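Local atomic coordinates of ribose 5-phosphate isomerase B (Anaplasma phagocytophilum, PDB entry 4EM8), a protein that probably catalyses the reversible interconversion of ribose 5-phosphate and ribulose 5-phosphate. Residues A[25-34]-A[123-131]; A[50-61]-A[76-87]. All coordinates share one frame; numbering follows the deposited sequence.

Contact 1. Residues A[25-34]-A[123-131]; sequences LSAYLRDLGC and QSVLYTFMT
Gln-123 lies over the aromatic ring of Tyr-28. Its CG sits 3.4 Å from the centroid of the Tyr-28 ring and only 10° off the ring normal, a CH-pi contact made squarely over the face. Beyond CG the glutamine chain stays extended, and its amide plane is turned just 11° from the ring, so that the flat end stacks over the CD1 and CE1 side of the tyrosine. The opposite face of the ring, nearer its rim, is covered by Leu-32 CG, from just past the end of the same helix. Leu-25 also reaches Gln-123, its CD2 meeting the glutamine CA at 3.8 Å.

One turn on, Leu-126 points across at the helix 19-31. Its CD2 branch does nearly all the touching: it lies 3.9 Å from Leu-29 CG and also meets Leu-25 CB and, at the ring edge, Tyr-28 CD2. The two helices flank the same side of the parallel sheet of this Rossmann-like alpha/beta fold, their segments running 46° apart with axes 10.9 Å from each other at closest approach. On the sheet side, Leu-29 rests on Val-36 and Leu-126 on Leu-110, both strand residues.

Tyr-127 takes the outer side. It brings CD1 to 3.4 Å from Tyr-28 OH, an oblique approach of the hydroxyl to the ring. Leu-32 CD1 arrives at the edge of the Tyr-127 ring, 4.2 Å from CD1. Met-130 packs inward, where its CE meets Cys-34 SG at 4.3 Å, just past the Schellman motif that ends the first helix at Gly-33. Thr-131, one turn on from Tyr-127, lays its CG2 over part of a face of the Tyr-127 ring.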
loop_
_atom_site.group_PDB
_atom_site.type_symbol
_atom_site.label_atom_id
_atom_site.label_comp_id
_atom_site.label_asym_id
_atom_site.label_seq_id
_atom_site.Cartn_x
_atom_site.Cartn_y
_atom_site.Cartn_z
ATOM N N LEU A 25 -17.585 -9.833 5.358
ATOM C CA LEU A 25 -17.775 -8.564 4.671
ATOM C C LEU A 25 -18.679 -8.704 3.442
ATOM O O LEU A 25 -19.382 -7.767 3.114
ATOM C CB LEU A 25 -16.453 -7.886 4.320
ATOM C CG LEU A 25 -15.547 -7.580 5.505
ATOM C CD1 LEU A 25 -14.130 -7.215 5.028
ATOM C CD2 LEU A 25 -16.145 -6.507 6.405
ATOM N N SER A 26 -18.701 -9.874 2.801
ATOM C CA SER A 26 -19.613 -10.083 1.685
ATOM C C SER A 26 -21.069 -10.052 2.159
ATOM O O SER A 26 -21.913 -9.429 1.505
ATOM C CB SER A 26 -19.299 -11.386 0.902
ATOM O OG SER A 26 -17.961 -11.373 0.396
ATOM N N ALA A 27 -21.357 -10.710 3.287
ATOM C CA ALA A 27 -22.703 -10.710 3.872
ATOM C C ALA A 27 -23.112 -9.301 4.311
ATOM O O ALA A 27 -24.259 -8.899 4.122
ATOM C CB ALA A 27 -22.785 -11.673 5.045
ATOM N N TYR A 28 -22.165 -8.548 4.878
ATOM C CA TYR A 28 -22.416 -7.154 5.238
ATOM C C TYR A 28 -22.844 -6.346 4.013
ATOM O O TYR A 28 -23.899 -5.693 4.009
ATOM C CB TYR A 28 -21.170 -6.543 5.874
ATOM C CG TYR A 28 -21.289 -5.074 6.189
ATOM C CD1 TYR A 28 -22.169 -4.625 7.169
ATOM C CD2 TYR A 28 -20.497 -4.128 5.532
ATOM C CE1 TYR A 28 -22.288 -3.285 7.455
ATOM C CE2 TYR A 28 -20.580 -2.781 5.844
ATOM C CZ TYR A 28 -21.479 -2.365 6.793
ATOM O OH TYR A 28 -21.609 -1.041 7.085
ATOM N N LEU A 29 -22.013 -6.362 2.980
ATOM C CA LEU A 29 -22.338 -5.660 1.742
ATOM C C LEU A 29 -23.696 -6.057 1.161
ATOM O O LEU A 29 -24.452 -5.201 0.689
ATOM C CB LEU A 29 -21.246 -5.873 0.694
ATOM C CG LEU A 29 -19.952 -5.122 1.029
ATOM C CD1 LEU A 29 -18.875 -5.464 0.013
ATOM C CD2 LEU A 29 -20.177 -3.583 1.097
ATOM N N ARG A 30 -24.005 -7.347 1.192
ATOM C CA ARG A 30 -25.278 -7.830 0.666
ATOM C C ARG A 30 -26.437 -7.225 1.490
ATOM O O ARG A 30 -27.417 -6.718 0.915
ATOM C CB ARG A 30 -25.285 -9.369 0.647
ATOM C CG ARG A 30 -25.689 -9.984 -0.682
ATOM C CD ARG A 30 -24.873 -11.222 -1.079
ATOM N NE ARG A 30 -24.385 -11.963 0.076
ATOM C CZ ARG A 30 -23.272 -12.701 0.095
ATOM N NH1 ARG A 30 -22.925 -13.286 1.235
ATOM N NH2 ARG A 30 -22.511 -12.863 -0.993
ATOM N N ASP A 31 -26.288 -7.194 2.818
ATOM C CA ASP A 31 -27.301 -6.594 3.671
ATOM C C ASP A 31 -27.479 -5.100 3.339
ATOM O O ASP A 31 -28.598 -4.563 3.405
ATOM C CB ASP A 31 -26.950 -6.790 5.141
ATOM C CG ASP A 31 -28.070 -6.390 6.071
ATOM O OD1 ASP A 31 -29.252 -6.750 5.812
ATOM O OD2 ASP A 31 -27.769 -5.750 7.102
ATOM N N LEU A 32 -26.383 -4.438 2.965
ATOM C CA LEU A 32 -26.430 -3.039 2.513
ATOM C C LEU A 32 -27.007 -2.828 1.115
ATOM O O LEU A 32 -27.104 -1.684 0.661
ATOM C CB LEU A 32 -25.029 -2.413 2.529
ATOM C CG LEU A 32 -24.359 -2.104 3.867
ATOM C CD1 LEU A 32 -23.071 -1.305 3.608
ATOM C CD2 LEU A 32 -25.292 -1.355 4.795
ATOM N N GLY A 33 -27.353 -3.903 0.423
ATOM C CA GLY A 33 -27.958 -3.797 -0.891
ATOM C C GLY A 33 -26.986 -3.708 -2.049
ATOM O O GLY A 33 -27.367 -3.316 -3.155
ATOM N N CYS A 34 -25.730 -4.076 -1.822
ATOM C CA CYS A 34 -24.760 -4.131 -2.922
ATOM C C CYS A 34 -24.908 -5.401 -3.741
ATOM O O CYS A 34 -25.316 -6.438 -3.219
ATOM C CB CYS A 34 -23.343 -4.118 -2.373
ATOM S SG CYS A 34 -22.877 -2.552 -1.632
ATOM N N GLN A 123 -15.504 -3.883 9.209
ATOM C CA GLN A 123 -16.793 -3.477 8.667
ATOM C C GLN A 123 -16.946 -1.930 8.670
ATOM O O GLN A 123 -17.452 -1.361 7.702
ATOM C CB GLN A 123 -17.905 -4.168 9.482
ATOM C CG GLN A 123 -19.319 -3.702 9.230
ATOM C CD GLN A 123 -20.254 -4.157 10.352
ATOM O OE1 GLN A 123 -20.361 -5.351 10.633
ATOM N NE2 GLN A 123 -20.906 -3.204 11.008
ATOM N N SER A 124 -16.518 -1.263 9.758
ATOM C CA SER A 124 -16.501 0.219 9.795
ATOM C C SER A 124 -15.600 0.792 8.710
ATOM O O SER A 124 -15.988 1.759 8.035
ATOM C CB SER A 124 -16.090 0.769 11.156
ATOM O OG SER A 124 -16.869 0.160 12.162
ATOM N N VAL A 125 -14.432 0.164 8.504
ATOM C CA VAL A 125 -13.473 0.648 7.505
ATOM C C VAL A 125 -14.029 0.571 6.090
ATOM O O VAL A 125 -13.958 1.547 5.325
ATOM C CB VAL A 125 -12.118 -0.070 7.573
ATOM C CG1 VAL A 125 -11.192 0.418 6.451
ATOM C CG2 VAL A 125 -11.482 0.196 8.911
ATOM N N LEU A 126 -14.607 -0.589 5.780
ATOM C CA LEU A 126 -15.322 -0.817 4.558
ATOM C C LEU A 126 -16.497 0.150 4.389
ATOM O O LEU A 126 -16.672 0.659 3.313
ATOM C CB LEU A 126 -15.825 -2.258 4.505
ATOM C CG LEU A 126 -16.630 -2.638 3.244
ATOM C CD1 LEU A 126 -15.835 -2.430 1.958
ATOM C CD2 LEU A 126 -17.082 -4.092 3.389
ATOM N N TYR A 127 -17.251 0.447 5.453
ATOM C CA TYR A 127 -18.391 1.356 5.314
ATOM C C TYR A 127 -17.896 2.755 4.900
ATOM O O TYR A 127 -18.405 3.358 3.949
ATOM C CB TYR A 127 -19.222 1.443 6.608
ATOM C CG TYR A 127 -20.396 2.390 6.437
ATOM C CD1 TYR A 127 -21.476 2.015 5.653
ATOM C CD2 TYR A 127 -20.404 3.669 7.012
ATOM C CE1 TYR A 127 -22.558 2.861 5.456
ATOM C CE2 TYR A 127 -21.487 4.535 6.816
ATOM C CZ TYR A 127 -22.555 4.122 6.034
ATOM O OH TYR A 127 -23.652 4.907 5.815
ATOM N N THR A 128 -16.874 3.230 5.613
ATOM C CA THR A 128 -16.216 4.519 5.340
ATOM C C THR A 128 -15.704 4.564 3.898
ATOM O O THR A 128 -16.039 5.495 3.147
ATOM C CB THR A 128 -15.081 4.755 6.336
ATOM O OG1 THR A 128 -15.634 4.807 7.657
ATOM C CG2 THR A 128 -14.322 6.075 6.077
ATOM N N PHE A 129 -14.981 3.527 3.501
ATOM C CA PHE A 129 -14.455 3.418 2.150
ATOM C C PHE A 129 -15.547 3.573 1.096
ATOM O O PHE A 129 -15.385 4.325 0.143
ATOM C CB PHE A 129 -13.747 2.069 1.955
ATOM C CG PHE A 129 -12.861 2.014 0.732
ATOM C CD1 PHE A 129 -11.558 2.475 0.780
ATOM C CD2 PHE A 129 -13.334 1.497 -0.469
ATOM C CE1 PHE A 129 -10.716 2.410 -0.316
ATOM C CE2 PHE A 129 -12.482 1.418 -1.577
ATOM C CZ PHE A 129 -11.181 1.889 -1.503
ATOM N N MET A 130 -16.666 2.873 1.300
ATOM C CA MET A 130 -17.783 2.867 0.361
ATOM C C MET A 130 -18.598 4.168 0.315
ATOM O O MET A 130 -19.256 4.414 -0.686
ATOM C CB MET A 130 -18.751 1.707 0.677
ATOM C CG MET A 130 -18.152 0.299 0.582
ATOM S SD MET A 130 -17.690 -0.198 -1.091
ATOM C CE MET A 130 -19.305 -0.243 -1.870
ATOM N N THR A 131 -18.570 4.968 1.381
ATOM C CA THR A 131 -19.399 6.146 1.504
ATOM C C THR A 131 -18.616 7.479 1.456
ATOM O O THR A 131 -19.205 8.538 1.688
ATOM C CB THR A 131 -20.246 6.102 2.785
ATOM O OG1 THR A 131 -19.416 5.772 3.902
ATOM C CG2 THR A 131 -21.354 5.045 2.680
#

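Contact 2. Residues A[50-61]-A[76-87]; sequences YPDYVHDVVREV and GMSIAANRHKNI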
loop_
_atom_site.group_PDB
_atom_site.type_symbol
_atom_site.label_atom_id
_atom_site.label_comp_id
_atom_site.label_asym_id
_atom_site.label_seq_id
_atom_site.Cartn_x
_atom_site.Cartn_y
_atom_site.Cartn_z
ATOM N N TYR A 50 -1.708 -15.516 -2.450
ATOM C CA TYR A 50 -2.543 -14.314 -2.634
ATOM C C TYR A 50 -2.428 -13.698 -4.028
ATOM O O TYR A 50 -3.439 -13.264 -4.582
ATOM C CB TYR A 50 -2.345 -13.266 -1.499
ATOM C CG TYR A 50 -0.922 -12.796 -1.323
ATOM C CD1 TYR A 50 -0.432 -11.721 -2.053
ATOM C CD2 TYR A 50 -0.056 -13.442 -0.442
ATOM C CE1 TYR A 50 0.889 -11.305 -1.917
ATOM C CE2 TYR A 50 1.273 -13.027 -0.286
ATOM C CZ TYR A 50 1.744 -11.975 -1.037
ATOM O OH TYR A 50 3.052 -11.565 -0.892
ATOM N N PRO A 51 -1.224 -13.690 -4.633
ATOM C CA PRO A 51 -1.162 -13.057 -5.967
ATOM C C PRO A 51 -2.069 -13.669 -7.050
ATOM O O PRO A 51 -2.492 -12.955 -7.969
ATOM C CB PRO A 51 0.312 -13.227 -6.364
ATOM C CG PRO A 51 1.046 -13.353 -5.068
ATOM C CD PRO A 51 0.118 -14.131 -4.193
ATOM N N ASP A 52 -2.369 -14.962 -6.940
ATOM C CA ASP A 52 -3.232 -15.617 -7.902
ATOM C C ASP A 52 -4.707 -15.192 -7.807
ATOM O O ASP A 52 -5.472 -15.469 -8.711
ATOM C CB ASP A 52 -3.135 -17.139 -7.755
ATOM C CG ASP A 52 -1.756 -17.669 -8.076
ATOM O OD1 ASP A 52 -1.058 -17.102 -8.929
ATOM O OD2 ASP A 52 -1.362 -18.662 -7.470
ATOM N N TYR A 53 -5.104 -14.537 -6.724
ATOM C CA TYR A 53 -6.520 -14.171 -6.499
ATOM C C TYR A 53 -6.840 -12.674 -6.715
ATOM O O TYR A 53 -7.946 -12.197 -6.448
ATOM C CB TYR A 53 -6.949 -14.714 -5.129
ATOM C CG TYR A 53 -7.052 -16.218 -5.197
ATOM C CD1 TYR A 53 -5.926 -17.014 -5.013
ATOM C CD2 TYR A 53 -8.244 -16.830 -5.527
ATOM C CE1 TYR A 53 -6.003 -18.386 -5.115
ATOM C CE2 TYR A 53 -8.336 -18.201 -5.640
ATOM C CZ TYR A 53 -7.204 -18.967 -5.416
ATOM O OH TYR A 53 -7.256 -20.314 -5.530
ATOM N N VAL A 54 -5.888 -11.957 -7.286
ATOM C CA VAL A 54 -6.035 -10.525 -7.576
ATOM C C VAL A 54 -6.665 -10.250 -8.958
ATOM O O VAL A 54 -7.509 -9.360 -9.128
ATOM C CB VAL A 54 -4.642 -9.854 -7.447
ATOM C CG1 VAL A 54 -4.655 -8.422 -7.951
ATOM C CG2 VAL A 54 -4.170 -9.927 -5.981
ATOM N N HIS A 55 -6.268 -11.027 -9.942
ATOM C CA HIS A 55 -6.646 -10.756 -11.329
ATOM C C HIS A 55 -8.128 -10.654 -11.564
ATOM O O HIS A 55 -8.599 -9.731 -12.217
ATOM C CB HIS A 55 -6.030 -11.811 -12.243
ATOM C CG HIS A 55 -4.530 -11.867 -12.150
ATOM N ND1 HIS A 55 -3.888 -12.725 -11.334
ATOM C CD2 HIS A 55 -3.544 -11.103 -12.781
ATOM C CE1 HIS A 55 -2.556 -12.535 -11.450
ATOM N NE2 HIS A 55 -2.350 -11.544 -12.336
ATOM N N ASP A 56 -8.885 -11.590 -11.026
ATOM C CA ASP A 56 -10.319 -11.595 -11.236
ATOM C C ASP A 56 -11.043 -10.398 -10.640
ATOM O O ASP A 56 -12.114 -10.023 -11.127
ATOM C CB ASP A 56 -10.921 -12.862 -10.652
ATOM C CG ASP A 56 -10.772 -14.048 -11.561
ATOM O OD1 ASP A 56 -10.304 -13.909 -12.718
ATOM O OD2 ASP A 56 -11.143 -15.140 -11.102
ATOM N N VAL A 57 -10.479 -9.824 -9.581
ATOM C CA VAL A 57 -11.047 -8.648 -8.956
ATOM C C VAL A 57 -10.675 -7.405 -9.761
ATOM O O VAL A 57 -11.553 -6.652 -10.209
ATOM C CB VAL A 57 -10.579 -8.573 -7.484
ATOM C CG1 VAL A 57 -10.946 -7.256 -6.805
ATOM C CG2 VAL A 57 -11.197 -9.722 -6.698
ATOM N N VAL A 58 -9.380 -7.196 -9.979
ATOM C CA VAL A 58 -8.929 -5.969 -10.641
ATOM C C VAL A 58 -9.449 -5.845 -12.090
ATOM O O VAL A 58 -9.683 -4.733 -12.568
ATOM C CB VAL A 58 -7.397 -5.824 -10.630
ATOM C CG1 VAL A 58 -6.906 -5.885 -9.189
ATOM C CG2 VAL A 58 -6.704 -6.846 -11.536
ATOM N N ARG A 59 -9.667 -6.978 -12.750
ATOM C CA ARG A 59 -10.292 -6.997 -14.102
ATOM C C ARG A 59 -11.658 -6.328 -14.068
ATOM O O ARG A 59 -12.065 -5.753 -15.052
ATOM C CB ARG A 59 -10.496 -8.431 -14.622
ATOM C CG ARG A 59 -9.674 -8.785 -15.866
ATOM C CD ARG A 59 -10.066 -10.116 -16.510
ATOM N NE ARG A 59 -9.742 -11.302 -15.695
ATOM C CZ ARG A 59 -8.513 -11.800 -15.485
ATOM N NH1 ARG A 59 -8.369 -12.886 -14.737
ATOM N NH2 ARG A 59 -7.419 -11.228 -15.995
ATOM N N GLU A 60 -12.369 -6.418 -12.937
ATOM C CA GLU A 60 -13.745 -5.927 -12.874
ATOM C C GLU A 60 -13.901 -4.538 -12.251
ATOM O O GLU A 60 -14.978 -3.957 -12.305
ATOM C CB GLU A 60 -14.645 -6.920 -12.122
ATOM C CG GLU A 60 -14.636 -8.339 -12.684
ATOM C CD GLU A 60 -15.230 -8.446 -14.069
ATOM O OE1 GLU A 60 -14.956 -9.462 -14.730
ATOM O OE2 GLU A 60 -15.956 -7.525 -14.514
ATOM N N VAL A 61 -12.837 -4.016 -11.658
ATOM C CA VAL A 61 -12.885 -2.713 -10.979
ATOM C C VAL A 61 -13.064 -1.552 -11.968
ATOM O O VAL A 61 -12.475 -1.556 -13.045
ATOM C CB VAL A 61 -11.631 -2.510 -10.097
ATOM C CG1 VAL A 61 -11.576 -1.096 -9.519
ATOM C CG2 VAL A 61 -11.630 -3.546 -8.989
ATOM N N GLY A 76 0.679 -7.787 0.922
ATOM C CA GLY A 76 0.862 -8.452 -0.360
ATOM C C GLY A 76 -0.234 -8.174 -1.373
ATOM O O GLY A 76 0.051 -7.962 -2.562
ATOM N N MET A 77 -1.478 -8.183 -0.920
ATOM C CA MET A 77 -2.587 -7.818 -1.807
ATOM C C MET A 77 -2.450 -6.388 -2.345
ATOM O O MET A 77 -2.730 -6.134 -3.513
ATOM C CB MET A 77 -3.932 -7.970 -1.093
ATOM C CG MET A 77 -4.404 -9.434 -0.933
ATOM S SD MET A 77 -4.530 -10.244 -2.534
ATOM C CE MET A 77 -5.728 -11.545 -2.147
ATOM N N SER A 78 -2.044 -5.443 -1.501
ATOM C CA SER A 78 -1.911 -4.040 -1.985
ATOM C C SER A 78 -0.815 -3.885 -3.026
ATOM O O SER A 78 -1.001 -3.215 -4.043
ATOM C CB SER A 78 -1.751 -3.044 -0.839
ATOM O OG SER A 78 -0.724 -3.465 0.022
ATOM N N ILE A 79 0.305 -4.571 -2.825
ATOM C CA ILE A 79 1.378 -4.595 -3.821
ATOM C C ILE A 79 0.866 -5.166 -5.162
ATOM O O ILE A 79 1.068 -4.569 -6.216
ATOM C CB ILE A 79 2.582 -5.444 -3.343
ATOM C CG1 ILE A 79 3.312 -4.774 -2.168
ATOM C CG2 ILE A 79 3.576 -5.675 -4.484
ATOM C CD1 ILE A 79 4.269 -5.726 -1.446
ATOM N N ALA A 80 0.229 -6.334 -5.107
ATOM C CA ALA A 80 -0.228 -7.027 -6.286
ATOM C C ALA A 80 -1.313 -6.249 -7.037
ATOM O O ALA A 80 -1.315 -6.228 -8.263
ATOM C CB ALA A 80 -0.725 -8.425 -5.903
ATOM N N ALA A 81 -2.242 -5.641 -6.290
ATOM C CA ALA A 81 -3.341 -4.790 -6.842
ATOM C C ALA A 81 -2.827 -3.618 -7.633
ATOM O O ALA A 81 -3.344 -3.330 -8.745
ATOM C CB ALA A 81 -4.231 -4.235 -5.691
ATOM N N ASN A 82 -1.796 -2.954 -7.084
ATOM C CA ASN A 82 -1.291 -1.707 -7.659
ATOM C C ASN A 82 -0.339 -1.880 -8.828
ATOM O O ASN A 82 0.161 -0.901 -9.382
ATOM C CB ASN A 82 -0.713 -0.816 -6.573
ATOM C CG ASN A 82 -1.802 -0.166 -5.782
ATOM O OD1 ASN A 82 -2.798 0.252 -6.377
ATOM N ND2 ASN A 82 -1.661 -0.099 -4.445
ATOM N N ARG A 83 -0.114 -3.128 -9.195
ATOM C CA ARG A 83 0.527 -3.487 -10.474
ATOM C C ARG A 83 -0.262 -3.008 -11.692
ATOM O O ARG A 83 0.327 -2.830 -12.751
ATOM C CB ARG A 83 0.757 -5.017 -10.568
ATOM C CG ARG A 83 1.738 -5.580 -9.552
ATOM C CD ARG A 83 3.160 -5.442 -10.015
ATOM N NE ARG A 83 4.124 -6.109 -9.128
ATOM C CZ ARG A 83 4.745 -5.547 -8.075
ATOM N NH1 ARG A 83 4.508 -4.288 -7.719
ATOM N NH2 ARG A 83 5.656 -6.249 -7.385
ATOM N N HIS A 84 -1.572 -2.782 -11.539
ATOM C CA HIS A 84 -2.452 -2.406 -12.646
ATOM C C HIS A 84 -2.803 -0.929 -12.622
ATOM O O HIS A 84 -3.191 -0.357 -11.580
ATOM C CB HIS A 84 -3.712 -3.276 -12.591
ATOM C CG HIS A 84 -3.411 -4.739 -12.426
ATOM N ND1 HIS A 84 -3.390 -5.590 -13.469
ATOM C CD2 HIS A 84 -3.039 -5.482 -11.298
ATOM C CE1 HIS A 84 -3.039 -6.822 -13.033
ATOM N NE2 HIS A 84 -2.843 -6.754 -11.694
ATOM N N LYS A 85 -2.666 -0.298 -13.784
ATOM C CA LYS A 85 -2.857 1.160 -13.916
ATOM C C LYS A 85 -4.277 1.690 -13.647
ATOM O O LYS A 85 -4.448 2.886 -13.401
ATOM C CB LYS A 85 -2.366 1.643 -15.295
ATOM C CG LYS A 85 -0.886 1.344 -15.540
ATOM C CD LYS A 85 -0.307 1.985 -16.798
ATOM C CE LYS A 85 1.226 1.857 -16.796
ATOM N NZ LYS A 85 1.925 2.750 -17.751
ATOM N N ASN A 86 -5.286 0.831 -13.689
ATOM C CA ASN A 86 -6.669 1.266 -13.431
ATOM C C ASN A 86 -6.983 1.161 -11.929
ATOM O O ASN A 86 -8.041 1.567 -11.523
ATOM C CB ASN A 86 -7.700 0.429 -14.205
ATOM C CG ASN A 86 -7.606 -1.065 -13.905
ATOM O OD1 ASN A 86 -6.518 -1.604 -13.764
ATOM N ND2 ASN A 86 -8.758 -1.743 -13.816
ATOM N N ILE A 87 -6.065 0.581 -11.154
ATOM C CA ILE A 87 -6.283 0.247 -9.769
ATOM C C ILE A 87 -5.535 1.184 -8.854
ATOM O O ILE A 87 -4.327 1.492 -9.052
ATOM C CB ILE A 87 -5.816 -1.186 -9.448
ATOM C CG1 ILE A 87 -6.555 -2.242 -10.295
ATOM C CG2 ILE A 87 -6.002 -1.479 -7.964
ATOM C CD1 ILE A 87 -8.080 -2.274 -10.183
#
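The carbonyl O of Val-58 accepts a weak hydrogen bond from Asn-86 ND2, 3.4 Å long with an N-H...O angle of 151°. The asparagine thus bridges from its turn to the backbone of Val-58 in the facing segment 50-61. Beside it, Ile-87 fits CD1 into the corner formed by two valines, at 3.6 Å from both Val-58 CB and Val-61 CB, and crosses each side chain at about a right angle.

Val-58 also serves the histidine of the preceding turn. Its CG2, held between the backbone N and the carbonyl carbon, stands over the centre of the His-84 ring, 3.8 Å from the centroid and 4° off the normal, a CH-pi contact. His-55 comes up obliquely to the same ring.

Further back, the branches of Val-54 part company: CG1 lies against the backbone at Ala-81, while CG2 touches Ala-80 CB and packs 3.5 Å from Met-77 SD. The methionine chain bends at chi2 (-58°), which brings its sulfur and CE against CB and the carbonyl O of Tyr-50. The Tyr-50 ring comes obliquely to Gly-76, CE1 to CA 3.3 Å, an approach that leaves no room for a side chain there. Gly-76 is predicted to bind D-ribulose 5-phosphate, and Tyr-50 touches Asp-15, another predicted ligand residue, so this end of the contact borders the probable active site.

Met-77 also lies against Cys-71, the predicted proton acceptor at the end of strand 66-71. Inward, helix 55-58 rests on strands 9-14 and 66-71 through Val-57, while helix 75-81 packs on strands 66-71 and 109-113. At the outer side, Arg-142 and Leu-146 of the second subunit, both on its helix 138-146, pack on Tyr-50 and Ala-80.

Contact 2 is nested within the loop that contact 1 closes: helix 19-31 comes first, both segments of contact 2 follow, and helix 119-131 returns to complete contact 1. Their centres lie 20 Å apart on opposite sides of the chain's centre, and their nearest atoms stay about 8 Å from each other. What joins them is the parallel sheet between, whose strand 109-113 takes side chains from both. Contact 1 is touched by no other protein chain of the assembly, whereas contact 2 reaches both the predicted active-site residues and the second subunit. Contact 1 is thus packing within the chain, while contact 2 lies where the probable active site and the dimer interface meet.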